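Putative hydrolase (Chloroflexus aurantiacus J-10-fl, PDB 3CMN) is probably a hydrolase of the zincin-like metallopeptidase family, with a substrate that is not known. Local coordinates at residues Q136-Q141 / Y157-N162; P161-V166 / D176-I181; E193-V198 / R338-P343. One frame throughout, in Å; residues are numbered along the deposited sequence.

Contact 1: residues Q136-Q141 / Y157-N162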
loop_
_atom_site.group_PDB
_atom_site.type_symbol
_atom_site.label_atom_id
_atom_site.label_comp_id
_atom_site.label_asym_id
_atom_site.label_seq_id
_atom_site.Cartn_x
_atom_site.Cartn_y
_atom_site.Cartn_z
ATOM N N GLN A 136 -12.337 8.907 3.223
ATOM C CA GLN A 136 -11.918 10.100 3.950
ATOM C C GLN A 136 -10.623 9.899 4.699
ATOM O O GLN A 136 -10.191 10.759 5.459
ATOM C CB GLN A 136 -12.988 10.557 4.933
ATOM C CG GLN A 136 -13.941 9.511 5.400
ATOM C CD GLN A 136 -14.905 10.058 6.428
ATOM O OE1 GLN A 136 -14.516 10.356 7.562
ATOM N NE2 GLN A 136 -16.169 10.210 6.037
ATOM N N ARG A 137 -9.991 8.759 4.464
ATOM C CA ARG A 137 -8.757 8.459 5.145
ATOM C C ARG A 137 -7.617 8.098 4.200
ATOM O O ARG A 137 -6.452 8.353 4.501
ATOM C CB ARG A 137 -9.024 7.350 6.158
ATOM C CG ARG A 137 -10.146 7.727 7.131
ATOM C CD ARG A 137 -9.985 6.980 8.416
ATOM N NE ARG A 137 -8.564 6.901 8.737
ATOM C CZ ARG A 137 -8.044 6.160 9.711
ATOM N NH1 ARG A 137 -8.826 5.412 10.492
ATOM N NH2 ARG A 137 -6.727 6.153 9.892
ATOM N N VAL A 138 -7.947 7.531 3.047
ATOM C CA VAL A 138 -6.920 7.154 2.092
ATOM C C VAL A 138 -6.195 8.404 1.590
ATOM O O VAL A 138 -6.799 9.457 1.336
ATOM C CB VAL A 138 -7.516 6.377 0.891
ATOM C CG1 VAL A 138 -8.342 7.315 0.007
ATOM C CG2 VAL A 138 -6.407 5.734 0.092
ATOM N N LEU A 139 -4.884 8.275 1.455
ATOM C CA LEU A 139 -4.049 9.374 1.008
ATOM C C LEU A 139 -3.555 9.193 -0.420
ATOM O O LEU A 139 -3.418 10.165 -1.150
ATOM C CB LEU A 139 -2.865 9.540 1.968
ATOM C CG LEU A 139 -2.929 10.481 3.193
ATOM C CD1 LEU A 139 -4.348 10.740 3.675
ATOM C CD2 LEU A 139 -2.070 9.863 4.295
ATOM N N GLY A 140 -3.313 7.952 -0.826
ATOM C CA GLY A 140 -2.831 7.715 -2.178
ATOM C C GLY A 140 -2.961 6.304 -2.730
ATOM O O GLY A 140 -3.589 5.433 -2.136
ATOM N N GLN A 141 -2.333 6.092 -3.881
ATOM C CA GLN A 141 -2.359 4.827 -4.602
ATOM C C GLN A 141 -2.175 3.496 -3.877
ATOM O O GLN A 141 -2.950 2.563 -4.091
ATOM C CB GLN A 141 -1.345 4.876 -5.744
ATOM C CG GLN A 141 -1.796 5.679 -6.941
ATOM C CD GLN A 141 -1.910 4.837 -8.202
ATOM O OE1 GLN A 141 -2.365 5.312 -9.230
ATOM N NE2 GLN A 141 -1.492 3.583 -8.121
ATOM N N TYR A 157 -1.876 8.639 -8.259
ATOM C CA TYR A 157 -2.885 9.611 -7.839
ATOM C C TYR A 157 -2.678 9.934 -6.378
ATOM O O TYR A 157 -2.103 9.149 -5.631
ATOM C CB TYR A 157 -4.325 9.114 -8.091
ATOM C CG TYR A 157 -4.779 7.892 -7.299
ATOM C CD1 TYR A 157 -5.013 7.967 -5.919
ATOM C CD2 TYR A 157 -5.011 6.667 -7.943
ATOM C CE1 TYR A 157 -5.466 6.853 -5.198
ATOM C CE2 TYR A 157 -5.470 5.544 -7.230
ATOM C CZ TYR A 157 -5.691 5.644 -5.861
ATOM O OH TYR A 157 -6.108 4.537 -5.145
ATOM N N PHE A 158 -3.135 11.113 -5.989
ATOM C CA PHE A 158 -3.013 11.581 -4.623
ATOM C C PHE A 158 -4.360 12.160 -4.242
ATOM O O PHE A 158 -4.928 12.940 -4.995
ATOM C CB PHE A 158 -1.925 12.667 -4.535
ATOM C CG PHE A 158 -0.585 12.229 -5.083
ATOM C CD1 PHE A 158 -0.331 12.247 -6.447
ATOM C CD2 PHE A 158 0.410 11.752 -4.228
ATOM C CE1 PHE A 158 0.897 11.793 -6.958
ATOM C CE2 PHE A 158 1.637 11.295 -4.723
ATOM C CZ PHE A 158 1.880 11.316 -6.094
ATOM N N VAL A 159 -4.894 11.734 -3.116
ATOM C CA VAL A 159 -6.136 12.335 -2.643
ATOM C C VAL A 159 -5.852 13.568 -1.792
ATOM O O VAL A 159 -5.888 13.504 -0.578
ATOM C CB VAL A 159 -6.983 11.325 -1.849
ATOM C CG1 VAL A 159 -8.402 11.844 -1.670
ATOM C CG2 VAL A 159 -6.986 9.971 -2.541
ATOM N N GLU A 160 -5.457 14.656 -2.444
ATOM C CA GLU A 160 -4.954 15.882 -1.840
ATOM C C GLU A 160 -5.812 16.303 -0.652
ATOM O O GLU A 160 -5.230 16.818 0.331
ATOM C CB GLU A 160 -4.889 17.005 -2.877
ATOM C CG GLU A 160 -3.617 17.835 -2.814
ATOM C CD GLU A 160 -3.653 18.875 -1.711
ATOM O OE1 GLU A 160 -4.735 19.453 -1.476
ATOM O OE2 GLU A 160 -2.600 19.112 -1.084
ATOM N N PRO A 161 -7.130 16.222 -0.692
ATOM C CA PRO A 161 -7.932 16.679 0.447
ATOM C C PRO A 161 -7.544 16.020 1.760
ATOM O O PRO A 161 -7.389 16.701 2.771
ATOM C CB PRO A 161 -9.363 16.349 0.021
ATOM C CG PRO A 161 -9.314 16.516 -1.483
ATOM C CD PRO A 161 -7.991 15.848 -1.834
ATOM N N ASN A 162 -7.383 14.698 1.744
ATOM C CA ASN A 162 -7.011 13.975 2.959
ATOM C C ASN A 162 -5.547 14.235 3.302
ATOM O O ASN A 162 -5.173 14.277 4.473
ATOM C CB ASN A 162 -7.261 12.469 2.800
ATOM C CG ASN A 162 -8.706 12.153 2.460
ATOM O OD1 ASN A 162 -9.566 13.037 2.487
ATOM N ND2 ASN A 162 -8.982 10.889 2.131
HETATM O O HOH W 1 -5.675 3.740 -2.135
#
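Gly140 and Phe158 form a single beta bridge, their CA atoms 4.6 Å apart, as segments 136-141 and 157-162 pass in opposite directions. Next to it Val159 N donates to Leu139 O at 2.9 Å. Val159 then makes an inverse gamma turn and serves as the N-cap residue of the helix that follows. Asn162, in the first turn of this helix, points back at the loop: its ND2 donates to Val138 O at 2.7 Å and also to Ala135 O, while OD1 accepts from Arg79 NE, so both ends of the amide are engaged. Leu139 CD1 rests 3.5 Å from Asn162 CB, and Val138 crosses Val159 at about a right angle, CG1 against CG2.

Strand 155-158 is one of the two strands of a small parallel sheet, its mate being 73-76, and the loop is bridged to it at Phe158. From the strand Phe158 reaches helix 174-193 and touches Glu185 of an HExxH sequence, a pattern consistent with the zinc-binding helix of zincins, although no metal is bound to it here.

Tyr157 CG sits between the backbone N and the carbonyl carbon (chi1 65°), and the ring lies against Gln141, whose CG is over one face at 3.6 Å from the ring centroid. A water joins Gly140 O, to which it donates at 2.7 Å, with Tyr157 OH. An alanine in place of Tyr157 would probably leave this water without its phenol partner and the Gln141 methylene without its aromatic cover. Phe77 and Trp82 also pack against the ring.

Contact 2: residues P161-V166 / D176-I181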
loop_
_atom_site.group_PDB
_atom_site.type_symbol
_atom_site.label_atom_id
_atom_site.label_comp_id
_atom_site.label_asym_id
_atom_site.label_seq_id
_atom_site.Cartn_x
_atom_site.Cartn_y
_atom_site.Cartn_z
ATOM N N PRO A 161 -7.130 16.222 -0.692
ATOM C CA PRO A 161 -7.932 16.679 0.447
ATOM C C PRO A 161 -7.544 16.020 1.760
ATOM O O PRO A 161 -7.389 16.701 2.771
ATOM C CB PRO A 161 -9.363 16.349 0.021
ATOM C CG PRO A 161 -9.314 16.516 -1.483
ATOM C CD PRO A 161 -7.991 15.848 -1.834
ATOM N N ASN A 162 -7.383 14.698 1.744
ATOM C CA ASN A 162 -7.011 13.975 2.959
ATOM C C ASN A 162 -5.547 14.235 3.302
ATOM O O ASN A 162 -5.173 14.277 4.473
ATOM C CB ASN A 162 -7.261 12.469 2.800
ATOM C CG ASN A 162 -8.706 12.153 2.460
ATOM O OD1 ASN A 162 -9.566 13.037 2.487
ATOM N ND2 ASN A 162 -8.982 10.889 2.131
ATOM N N ILE A 163 -4.727 14.407 2.275
ATOM C CA ILE A 163 -3.311 14.703 2.462
ATOM C C ILE A 163 -3.180 16.063 3.173
ATOM O O ILE A 163 -2.403 16.213 4.111
ATOM C CB ILE A 163 -2.563 14.758 1.094
ATOM C CG1 ILE A 163 -2.617 13.386 0.416
ATOM C CG2 ILE A 163 -1.116 15.189 1.297
ATOM C CD1 ILE A 163 -1.918 13.305 -0.928
ATOM N N ALA A 164 -3.961 17.041 2.715
ATOM C CA ALA A 164 -3.953 18.382 3.289
ATOM C C ALA A 164 -4.437 18.358 4.742
ATOM O O ALA A 164 -3.887 19.051 5.597
ATOM C CB ALA A 164 -4.832 19.312 2.459
ATOM N N ARG A 165 -5.457 17.557 5.022
ATOM C CA ARG A 165 -5.989 17.466 6.371
ATOM C C ARG A 165 -5.014 16.816 7.348
ATOM O O ARG A 165 -4.959 17.207 8.512
ATOM C CB ARG A 165 -7.308 16.703 6.362
ATOM C CG ARG A 165 -8.447 17.530 5.833
ATOM C CD ARG A 165 -9.652 16.686 5.457
ATOM N NE ARG A 165 -10.752 17.542 5.025
ATOM C CZ ARG A 165 -10.683 18.391 4.000
ATOM N NH1 ARG A 165 -9.565 18.500 3.289
ATOM N NH2 ARG A 165 -11.728 19.148 3.702
ATOM N N VAL A 166 -4.249 15.831 6.888
ATOM C CA VAL A 166 -3.284 15.181 7.765
ATOM C C VAL A 166 -2.121 16.137 8.029
ATOM O O VAL A 166 -1.707 16.315 9.166
ATOM C CB VAL A 166 -2.728 13.868 7.151
ATOM C CG1 VAL A 166 -1.658 13.294 8.059
ATOM C CG2 VAL A 166 -3.843 12.848 6.974
ATOM N N ASP A 176 7.343 19.423 2.487
ATOM C CA ASP A 176 7.975 18.211 2.992
ATOM C C ASP A 176 7.064 16.995 3.101
ATOM O O ASP A 176 7.456 15.880 2.729
ATOM C CB ASP A 176 8.640 18.505 4.336
ATOM C CG ASP A 176 9.911 19.317 4.183
ATOM O OD1 ASP A 176 10.048 20.041 3.172
ATOM O OD2 ASP A 176 10.774 19.243 5.078
ATOM N N PHE A 177 5.852 17.198 3.609
ATOM C CA PHE A 177 4.925 16.088 3.745
ATOM C C PHE A 177 4.504 15.514 2.392
ATOM O O PHE A 177 4.429 14.301 2.225
ATOM C CB PHE A 177 3.690 16.505 4.528
ATOM C CG PHE A 177 2.733 15.382 4.774
ATOM C CD1 PHE A 177 3.184 14.160 5.286
ATOM C CD2 PHE A 177 1.382 15.539 4.508
ATOM C CE1 PHE A 177 2.298 13.107 5.529
ATOM C CE2 PHE A 177 0.483 14.498 4.745
ATOM C CZ PHE A 177 0.947 13.276 5.259
ATOM N N ARG A 178 4.242 16.380 1.421
ATOM C CA ARG A 178 3.835 15.905 0.109
ATOM C C ARG A 178 4.966 15.245 -0.669
ATOM O O ARG A 178 4.716 14.415 -1.537
ATOM C CB ARG A 178 3.191 17.044 -0.687
ATOM C CG ARG A 178 1.817 17.374 -0.158
ATOM C CD ARG A 178 1.210 18.542 -0.872
ATOM N NE ARG A 178 -0.109 18.846 -0.334
ATOM C CZ ARG A 178 -0.329 19.340 0.876
ATOM N NH1 ARG A 178 0.687 19.596 1.690
ATOM N NH2 ARG A 178 -1.572 19.579 1.268
ATOM N N LEU A 179 6.207 15.614 -0.369
ATOM C CA LEU A 179 7.337 14.978 -1.029
ATOM C C LEU A 179 7.500 13.629 -0.343
ATOM O O LEU A 179 7.835 12.636 -0.976
ATOM C CB LEU A 179 8.629 15.792 -0.881
ATOM C CG LEU A 179 9.880 15.080 -1.432
ATOM C CD1 LEU A 179 9.678 14.775 -2.924
ATOM C CD2 LEU A 179 11.126 15.938 -1.217
ATOM N N TRP A 180 7.242 13.609 0.957
ATOM C CA TRP A 180 7.334 12.392 1.745
ATOM C C TRP A 180 6.337 11.380 1.174
ATOM O O TRP A 180 6.661 10.210 0.980
ATOM C CB TRP A 180 6.992 12.684 3.208
ATOM C CG TRP A 180 7.012 11.464 4.089
ATOM C CD1 TRP A 180 8.099 10.922 4.709
ATOM C CD2 TRP A 180 5.898 10.618 4.424
ATOM N NE1 TRP A 180 7.734 9.796 5.410
ATOM C CE2 TRP A 180 6.390 9.585 5.252
ATOM C CE3 TRP A 180 4.532 10.633 4.101
ATOM C CZ2 TRP A 180 5.568 8.572 5.766
ATOM C CZ3 TRP A 180 3.714 9.624 4.613
ATOM C CH2 TRP A 180 4.238 8.609 5.436
ATOM N N ILE A 181 5.128 11.856 0.902
ATOM C CA ILE A 181 4.056 11.039 0.353
ATOM C C ILE A 181 4.365 10.546 -1.047
ATOM O O ILE A 181 4.096 9.398 -1.388
ATOM C CB ILE A 181 2.733 11.832 0.348
ATOM C CG1 ILE A 181 2.164 11.840 1.768
ATOM C CG2 ILE A 181 1.740 11.227 -0.632
ATOM C CD1 ILE A 181 0.975 12.723 1.935
#
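Ile163 projects from helix 160-169 among Phe177, Arg178 and Ile181 of helix 174-193, two consecutive helices whose axes lie 10.6 Å apart at closest approach, with N-to-C directions 129° apart. The second helix carries an HExxH sequence further along, consistent with the active-site helix of a zincin, so this buried contact packs the preceding helix against its early turns.

The apolar packing is close. Ile163 and Ile181 meet tip to tip, CG2 to CD1 at 3.3 Å, which is tighter than usual van der Waals contact. The same Ile181 methyl lies over one face of the Phe177 ring, offset toward the rim. Phe177 CG is anti to its backbone N (chi1 -176°), and the ring reaches the first helix: CZ touches Val166 CG1 at 3.8 Å, the two side chains crossing at about a right angle.

Polar groups take part without any hydrogen bond between the two segments. Ile163 O lies in the plane of the Phe177 ring at its edge, 3.4 Å from CE2. Arg178, extended from CG to NE, carries its guanidinium to the first helix, where NH2 comes 3.5 Å from Ala164 CB and Ile163 CG2 lies over one face, offset toward the rim. The charge is met by Glu160 in a salt bridge from NH2, while NH1 donates to Gln167 OE1 and Asp174 O; the bonds to Glu160 and Gln167 join the two helices.

Within the first helix, Pro161 O is gripped twice, by Arg165 N and by Arg165 NH1 at 2.9 Å, the two donors approaching from opposite faces of the carbonyl plane.

Contact 3: residues E193-V198 / R338-P343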
loop_
_atom_site.group_PDB
_atom_site.type_symbol
_atom_site.label_atom_id
_atom_site.label_comp_id
_atom_site.label_asym_id
_atom_site.label_seq_id
_atom_site.Cartn_x
_atom_site.Cartn_y
_atom_site.Cartn_z
ATOM N N GLU A 193 5.682 -3.097 -9.092
ATOM C CA GLU A 193 5.844 -3.193 -10.538
ATOM C C GLU A 193 7.248 -3.412 -11.089
ATOM O O GLU A 193 7.394 -3.888 -12.209
ATOM C CB GLU A 193 5.226 -1.949 -11.185
ATOM C CG GLU A 193 3.786 -1.708 -10.736
ATOM C CD GLU A 193 3.281 -0.311 -11.062
ATOM O OE1 GLU A 193 3.957 0.663 -10.676
ATOM O OE2 GLU A 193 2.208 -0.184 -11.695
ATOM N N ALA A 194 8.282 -3.073 -10.325
ATOM C CA ALA A 194 9.650 -3.252 -10.811
ATOM C C ALA A 194 10.046 -4.737 -10.871
ATOM O O ALA A 194 10.965 -5.106 -11.593
ATOM C CB ALA A 194 10.629 -2.465 -9.930
ATOM N N TYR A 195 9.358 -5.578 -10.102
ATOM C CA TYR A 195 9.608 -7.014 -10.085
ATOM C C TYR A 195 8.302 -7.625 -10.559
ATOM O O TYR A 195 7.351 -7.721 -9.806
ATOM C CB TYR A 195 9.932 -7.470 -8.664
ATOM C CG TYR A 195 10.863 -6.512 -7.958
ATOM C CD1 TYR A 195 10.372 -5.591 -7.036
ATOM C CD2 TYR A 195 12.222 -6.459 -8.282
ATOM C CE1 TYR A 195 11.204 -4.633 -6.456
ATOM C CE2 TYR A 195 13.067 -5.505 -7.712
ATOM C CZ TYR A 195 12.547 -4.589 -6.798
ATOM O OH TYR A 195 13.359 -3.622 -6.229
ATOM N N PRO A 196 8.240 -8.039 -11.831
ATOM C CA PRO A 196 7.033 -8.634 -12.425
ATOM C C PRO A 196 6.343 -9.766 -11.665
ATOM O O PRO A 196 5.119 -9.897 -11.729
ATOM C CB PRO A 196 7.511 -9.069 -13.808
ATOM C CG PRO A 196 8.548 -8.033 -14.126
ATOM C CD PRO A 196 9.322 -7.961 -12.828
ATOM N N TRP A 197 7.106 -10.583 -10.948
ATOM C CA TRP A 197 6.487 -11.682 -10.212
ATOM C C TRP A 197 5.623 -11.280 -9.009
ATOM O O TRP A 197 4.756 -12.044 -8.583
ATOM C CB TRP A 197 7.546 -12.667 -9.721
ATOM C CG TRP A 197 8.554 -12.080 -8.777
ATOM C CD1 TRP A 197 9.804 -11.633 -9.096
ATOM C CD2 TRP A 197 8.440 -11.960 -7.345
ATOM N NE1 TRP A 197 10.478 -11.259 -7.957
ATOM C CE2 TRP A 197 9.667 -11.449 -6.870
ATOM C CE3 TRP A 197 7.422 -12.235 -6.422
ATOM C CZ2 TRP A 197 9.908 -11.210 -5.516
ATOM C CZ3 TRP A 197 7.659 -11.999 -5.081
ATOM C CH2 TRP A 197 8.897 -11.491 -4.637
ATOM N N VAL A 198 5.841 -10.093 -8.464
ATOM C CA VAL A 198 5.097 -9.709 -7.276
ATOM C C VAL A 198 3.575 -9.776 -7.392
ATOM O O VAL A 198 2.928 -10.384 -6.547
ATOM C CB VAL A 198 5.549 -8.320 -6.758
ATOM C CG1 VAL A 198 4.828 -7.990 -5.440
ATOM C CG2 VAL A 198 7.056 -8.336 -6.505
ATOM N N ARG A 338 18.111 -9.278 -2.518
ATOM C CA ARG A 338 17.866 -10.629 -3.004
ATOM C C ARG A 338 16.433 -11.085 -2.743
ATOM O O ARG A 338 15.932 -12.012 -3.387
ATOM C CB ARG A 338 18.836 -11.610 -2.352
ATOM C CG ARG A 338 20.249 -11.481 -2.852
ATOM C CD ARG A 338 21.102 -12.494 -2.156
ATOM N NE ARG A 338 22.496 -12.395 -2.547
ATOM C CZ ARG A 338 23.435 -13.233 -2.124
ATOM N NH1 ARG A 338 23.109 -14.224 -1.302
ATOM N NH2 ARG A 338 24.693 -13.077 -2.513
ATOM N N VAL A 339 15.777 -10.430 -1.795
ATOM C CA VAL A 339 14.402 -10.773 -1.470
ATOM C C VAL A 339 13.481 -10.519 -2.685
ATOM O O VAL A 339 12.394 -11.078 -2.760
ATOM C CB VAL A 339 13.925 -9.950 -0.229
ATOM C CG1 VAL A 339 13.609 -8.492 -0.623
ATOM C CG2 VAL A 339 12.744 -10.626 0.419
ATOM N N TRP A 340 13.944 -9.698 -3.638
ATOM C CA TRP A 340 13.177 -9.333 -4.844
ATOM C C TRP A 340 13.429 -10.199 -6.084
ATOM O O TRP A 340 12.903 -9.909 -7.161
ATOM C CB TRP A 340 13.468 -7.875 -5.253
ATOM C CG TRP A 340 13.035 -6.836 -4.269
ATOM C CD1 TRP A 340 13.836 -5.928 -3.630
ATOM C CD2 TRP A 340 11.702 -6.605 -3.788
ATOM N NE1 TRP A 340 13.086 -5.152 -2.778
ATOM C CE2 TRP A 340 11.774 -5.545 -2.852
ATOM C CE3 TRP A 340 10.452 -7.193 -4.051
ATOM C CZ2 TRP A 340 10.649 -5.061 -2.178
ATOM C CZ3 TRP A 340 9.331 -6.710 -3.379
ATOM C CH2 TRP A 340 9.439 -5.653 -2.450
ATOM N N GLU A 341 14.248 -11.236 -5.953
ATOM C CA GLU A 341 14.546 -12.089 -7.096
ATOM C C GLU A 341 13.444 -13.076 -7.419
ATOM O O GLU A 341 13.253 -13.426 -8.576
ATOM C CB GLU A 341 15.847 -12.849 -6.865
ATOM C CG GLU A 341 17.054 -11.942 -6.734
ATOM C CD GLU A 341 18.319 -12.686 -6.370
ATOM O OE1 GLU A 341 18.338 -13.352 -5.318
ATOM O OE2 GLU A 341 19.300 -12.602 -7.136
ATOM N N ARG A 342 12.713 -13.506 -6.392
ATOM C CA ARG A 342 11.649 -14.489 -6.558
ATOM C C ARG A 342 10.817 -14.624 -5.273
ATOM O O ARG A 342 11.264 -14.238 -4.192
ATOM C CB ARG A 342 12.280 -15.844 -6.917
ATOM C CG ARG A 342 13.156 -16.453 -5.808
ATOM C CD ARG A 342 13.930 -17.714 -6.266
ATOM N NE ARG A 342 14.871 -17.421 -7.347
ATOM C CZ ARG A 342 14.572 -17.446 -8.646
ATOM N NH1 ARG A 342 13.351 -17.768 -9.047
ATOM N NH2 ARG A 342 15.489 -17.104 -9.547
ATOM N N PRO A 343 9.597 -15.185 -5.374
ATOM C CA PRO A 343 8.738 -15.351 -4.195
ATOM C C PRO A 343 9.414 -16.174 -3.114
ATOM O O PRO A 343 9.229 -15.938 -1.917
ATOM C CB PRO A 343 7.504 -16.063 -4.754
ATOM C CG PRO A 343 7.417 -15.542 -6.152
ATOM C CD PRO A 343 8.876 -15.565 -6.603
#
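Tyr195 and Trp340 face each other with CA atoms 6.8 Å apart, and from there the two backbones run alongside in the same sense, Trp197 next to Arg342 and Val198 next to Pro343, without a backbone-to-backbone hydrogen bond between them.

The rings of Tyr195 and Trp340 form an offset stack. The phenol ring and the five-membered ring of the indole are almost parallel, their planes 3° apart and their centroids 4.1 Å apart. The overlap extends beyond the indole, since Trp340 CB makes a CH-pi contact over the same face of Tyr195, 3.6 Å from its centroid. Ala194 CB covers the opposite face of the phenol ring, and Val339 CG1 lies over the far face of the indole, so each ring is sandwiched. Tyr267 of helix 248-279 adds an edge-to-face contact to Trp340.

The first segment is the bend between helix 174-193, which bears the HExxH sequence, and helix 197-210; Val198 N donates to Tyr195 O across this turn. The second opens with a 3-10 turn, so the contact fastens the loop between helices 333-336 and 349-353 to the bend after the presumed active-site helix.

Trp197 supplies the direct hydrogen bond. Its CG lies between the backbone N and the carbonyl carbon (chi1 61°), and NE1 donates to Trp340 O at 2.9 Å. The oxygen lies in the indole plane of Trp197, whereas NE1 stands well above the plane of the carbonyl. Over one face of the Trp197 indole come two CH-pi contacts, Arg342 CA against the five-membered ring at 3.9 Å and Pro343 CD against the six-membered ring, with Pro343 CG 3.3 Å from Trp197 CE3. Val198 CG2 lies over the other face.

Overall arrangement
Contacts 1 and 2 are neighbours, their centres about 8 Å apart; they share Pro161 and Asn162, and both use helix 160-169, one at its start and the other along its flank. Phe158 of contact 1 packs on Ile163 and Ile181 of contact 2, and Glu160 salt-bridges to Arg178, joining loop, strand and helix pair into one cluster. Contact 3 lies on the opposite side of the chain's centre, with its centre about 27 Å from that of contact 1 and about 29 Å from that of contact 2. Contact 2 is buried and mainly apolar, contact 1 partly buried and held by one backbone and one amide hydrogen bond, while contact 3, with exposed residues at its margin, relies on aromatic surfaces.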